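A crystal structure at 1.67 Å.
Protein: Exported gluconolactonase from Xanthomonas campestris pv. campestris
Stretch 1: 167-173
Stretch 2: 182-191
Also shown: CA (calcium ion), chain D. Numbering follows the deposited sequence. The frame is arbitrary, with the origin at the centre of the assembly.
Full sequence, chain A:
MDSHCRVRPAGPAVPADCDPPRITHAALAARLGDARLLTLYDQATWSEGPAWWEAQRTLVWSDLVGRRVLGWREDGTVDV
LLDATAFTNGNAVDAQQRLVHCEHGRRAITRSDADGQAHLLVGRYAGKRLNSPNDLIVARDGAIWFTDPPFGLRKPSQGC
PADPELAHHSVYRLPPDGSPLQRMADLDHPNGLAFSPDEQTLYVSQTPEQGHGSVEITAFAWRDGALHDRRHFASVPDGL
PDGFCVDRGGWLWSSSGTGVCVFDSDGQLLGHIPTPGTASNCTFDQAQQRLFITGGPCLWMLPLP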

# COMPACT_ATOMS: atom_id res chain seq x y z
N ALA A 167 0.55 12.71 -26.03
CA ALA A 167 -0.82 12.54 -26.51
C ALA A 167 -1.02 11.14 -27.09
O ALA A 167 -1.82 10.95 -28.01
CB ALA A 167 -1.13 13.59 -27.56
N HIS A 168 -0.31 10.18 -26.54
CA HIS A 168 -0.41 8.81 -27.01
C HIS A 168 0.09 7.83 -25.95
O HIS A 168 0.94 8.18 -25.12
CB HIS A 168 0.40 8.64 -28.30
CG HIS A 168 1.78 9.21 -28.23
ND1 HIS A 168 2.86 8.49 -27.77
CD2 HIS A 168 2.26 10.44 -28.54
CE1 HIS A 168 3.94 9.25 -27.80
NE2 HIS A 168 3.60 10.44 -28.26
N HIS A 169 -0.47 6.62 -25.96
CA HIS A 169 -0.08 5.54 -25.05
C HIS A 169 0.63 4.60 -26.00
O HIS A 169 -0.02 3.90 -26.77
CB HIS A 169 -1.30 4.82 -24.48
CG HIS A 169 -2.29 5.71 -23.81
ND1 HIS A 169 -3.54 5.27 -23.44
CD2 HIS A 169 -2.22 7.01 -23.44
CE1 HIS A 169 -4.20 6.27 -22.87
NE2 HIS A 169 -3.42 7.33 -22.86
N SER A 170 1.96 4.56 -25.95
CA SER A 170 2.68 3.73 -26.90
C SER A 170 3.45 2.54 -26.37
O SER A 170 3.63 2.38 -25.16
CB SER A 170 3.67 4.62 -27.67
OG SER A 170 3.02 5.76 -28.20
N VAL A 171 3.87 1.70 -27.30
CA VAL A 171 4.70 0.54 -27.02
C VAL A 171 6.02 1.08 -27.56
O VAL A 171 6.07 1.53 -28.71
CB VAL A 171 4.30 -0.71 -27.83
CG1 VAL A 171 5.37 -1.78 -27.68
CG2 VAL A 171 2.96 -1.24 -27.35
N TYR A 172 7.06 1.06 -26.75
CA TYR A 172 8.36 1.58 -27.18
C TYR A 172 9.44 0.51 -27.20
O TYR A 172 9.32 -0.52 -26.54
CB TYR A 172 8.84 2.69 -26.26
CG TYR A 172 7.98 3.93 -26.20
CD1 TYR A 172 6.92 4.02 -25.30
CD2 TYR A 172 8.25 5.03 -27.01
CE1 TYR A 172 6.16 5.18 -25.20
CE2 TYR A 172 7.50 6.18 -26.93
CZ TYR A 172 6.45 6.26 -26.02
OH TYR A 172 5.71 7.40 -25.94
N ARG A 173 10.50 0.80 -27.95
CA ARG A 173 11.65 -0.09 -28.04
C ARG A 173 12.89 0.73 -27.69
O ARG A 173 13.16 1.75 -28.33
CB ARG A 173 11.82 -0.68 -29.44
CG ARG A 173 13.11 -1.47 -29.60
CD ARG A 173 13.20 -2.14 -30.97
NE ARG A 173 14.42 -2.93 -31.11
CZ ARG A 173 15.61 -2.42 -31.45
NH1 ARG A 173 16.67 -3.21 -31.56
NH2 ARG A 173 15.73 -1.13 -31.71
N GLN A 182 12.20 4.51 -29.33
CA GLN A 182 11.49 4.35 -30.60
C GLN A 182 10.01 4.13 -30.33
O GLN A 182 9.63 3.16 -29.66
CB GLN A 182 12.03 3.15 -31.36
CG GLN A 182 13.48 3.24 -31.77
CD GLN A 182 14.07 1.87 -32.04
OE1 GLN A 182 14.28 1.09 -31.11
NE2 GLN A 182 14.33 1.57 -33.30
N ARG A 183 9.18 5.03 -30.83
CA ARG A 183 7.73 4.93 -30.69
C ARG A 183 7.33 3.92 -31.75
O ARG A 183 7.35 4.21 -32.95
CB ARG A 183 7.11 6.30 -30.97
CG ARG A 183 5.60 6.37 -30.94
CD ARG A 183 5.19 7.80 -31.23
NE ARG A 183 3.76 7.98 -31.43
CZ ARG A 183 3.19 9.15 -31.67
NH1 ARG A 183 3.94 10.24 -31.74
NH2 ARG A 183 1.88 9.24 -31.86
N MET A 184 6.94 2.72 -31.31
CA MET A 184 6.60 1.64 -32.23
C MET A 184 5.13 1.50 -32.59
O MET A 184 4.80 0.97 -33.66
CB MET A 184 7.13 0.33 -31.66
CG MET A 184 8.55 0.41 -31.13
SD MET A 184 9.75 0.99 -32.37
CE MET A 184 9.33 -0.11 -33.69
N ALA A 185 4.25 1.95 -31.71
CA ALA A 185 2.82 1.85 -31.98
C ALA A 185 2.04 2.56 -30.90
O ALA A 185 2.49 2.65 -29.76
CB ALA A 185 2.39 0.40 -32.05
N ASP A 186 0.86 3.07 -31.25
CA ASP A 186 0.03 3.74 -30.27
C ASP A 186 -1.19 2.85 -30.05
O ASP A 186 -1.75 2.31 -31.00
CB ASP A 186 -0.42 5.12 -30.77
CG ASP A 186 0.75 6.02 -31.13
OD1 ASP A 186 1.82 5.92 -30.49
OD2 ASP A 186 0.59 6.86 -32.04
N LEU A 187 -1.58 2.69 -28.79
CA LEU A 187 -2.72 1.85 -28.45
C LEU A 187 -3.58 2.54 -27.40
O LEU A 187 -3.34 3.69 -27.04
CB LEU A 187 -2.23 0.50 -27.93
CG LEU A 187 -1.23 -0.29 -28.79
CD1 LEU A 187 0.18 0.24 -28.55
CD2 LEU A 187 -1.28 -1.77 -28.42
N ASP A 188 -4.60 1.84 -26.92
CA ASP A 188 -5.48 2.38 -25.89
C ASP A 188 -5.15 1.65 -24.60
O ASP A 188 -5.58 0.52 -24.40
CB ASP A 188 -6.95 2.12 -26.27
CG ASP A 188 -7.91 2.94 -25.43
OD1 ASP A 188 -7.52 3.46 -24.37
OD2 ASP A 188 -9.09 3.06 -25.84
N HIS A 189 -4.39 2.30 -23.73
CA HIS A 189 -3.99 1.70 -22.46
C HIS A 189 -3.25 0.38 -22.65
O HIS A 189 -3.65 -0.66 -22.12
CB HIS A 189 -5.22 1.48 -21.57
CG HIS A 189 -5.83 2.76 -21.07
ND1 HIS A 189 -5.53 3.29 -19.84
CD2 HIS A 189 -6.69 3.62 -21.66
CE1 HIS A 189 -6.18 4.43 -19.68
NE2 HIS A 189 -6.89 4.65 -20.77
N PRO A 190 -2.15 0.41 -23.43
CA PRO A 190 -1.36 -0.80 -23.67
C PRO A 190 -0.93 -1.27 -22.30
O PRO A 190 -0.59 -0.45 -21.45
CB PRO A 190 -0.21 -0.29 -24.53
CG PRO A 190 -0.04 1.13 -24.07
CD PRO A 190 -1.48 1.59 -24.00
N ASN A 191 -0.94 -2.58 -22.07
CA ASN A 191 -0.60 -3.08 -20.75
C ASN A 191 0.50 -4.13 -20.76
O ASN A 191 1.68 -3.81 -20.61
CB ASN A 191 -1.87 -3.64 -20.10
CG ASN A 191 -1.80 -3.63 -18.60
OD1 ASN A 191 -0.74 -3.85 -18.03
ND2 ASN A 191 -2.93 -3.39 -17.94
CA CA D . 0.35 -4.58 -16.05
O HOH W 1 -2.22 6.11 -28.02
O HOH W 2 1.19 -6.11 -17.69
O HOH W 3 -0.65 -2.98 -14.35
O HOH W 4 2.65 -4.58 -15.32
O HOH W 5 0.53 -6.84 -15.12

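The guanidinium of Arg183 lies flat on the His168 ring, centres 3.6 Å apart and planes at 10°. The same arginine is held from within its own strand. Its NE donates to Asp186 OD1 (3.0 Å), and its NH2 forms a salt bridge with Asp186 OD2 (2.7 Å). Ser170 ties this cluster together: Ser170 OG accepts from His168 ND1 (2.8 Å) and donates to Asp186 OD1 (2.6 Å). Charge pairing and hydrogen bonds thus fix the guanidinium over the ring.

Beneath these side chains, the strands run antiparallel. Val171 N donates to Ala185 O and Met184 N to Val171 O, each at 3.0 Å. Arg173 and Gln182 pair in both directions, Arg173 N to Gln182 O (3.0 Å) and Gln182 N to Arg173 O (3.1 Å). Their side chains also meet, with Arg173 NH2 donating to Gln182 OE1 (2.7 Å).

At the other end, Leu187 N donates to His169 O (2.8 Å). Water 1 bridges His169 N and Leu187 O, at 2.8 Å from each atom. The backbone His189 N donates to His169 ND1 (3.1 Å), and the His169 ring turns its edge to the His189 face.

Val171 CG2 packs against Leu187 CD1 (3.4 Å), an apolar contact. Beyond the interface, Asn191 OD1 binds the calcium ion CA at 2.4 Å.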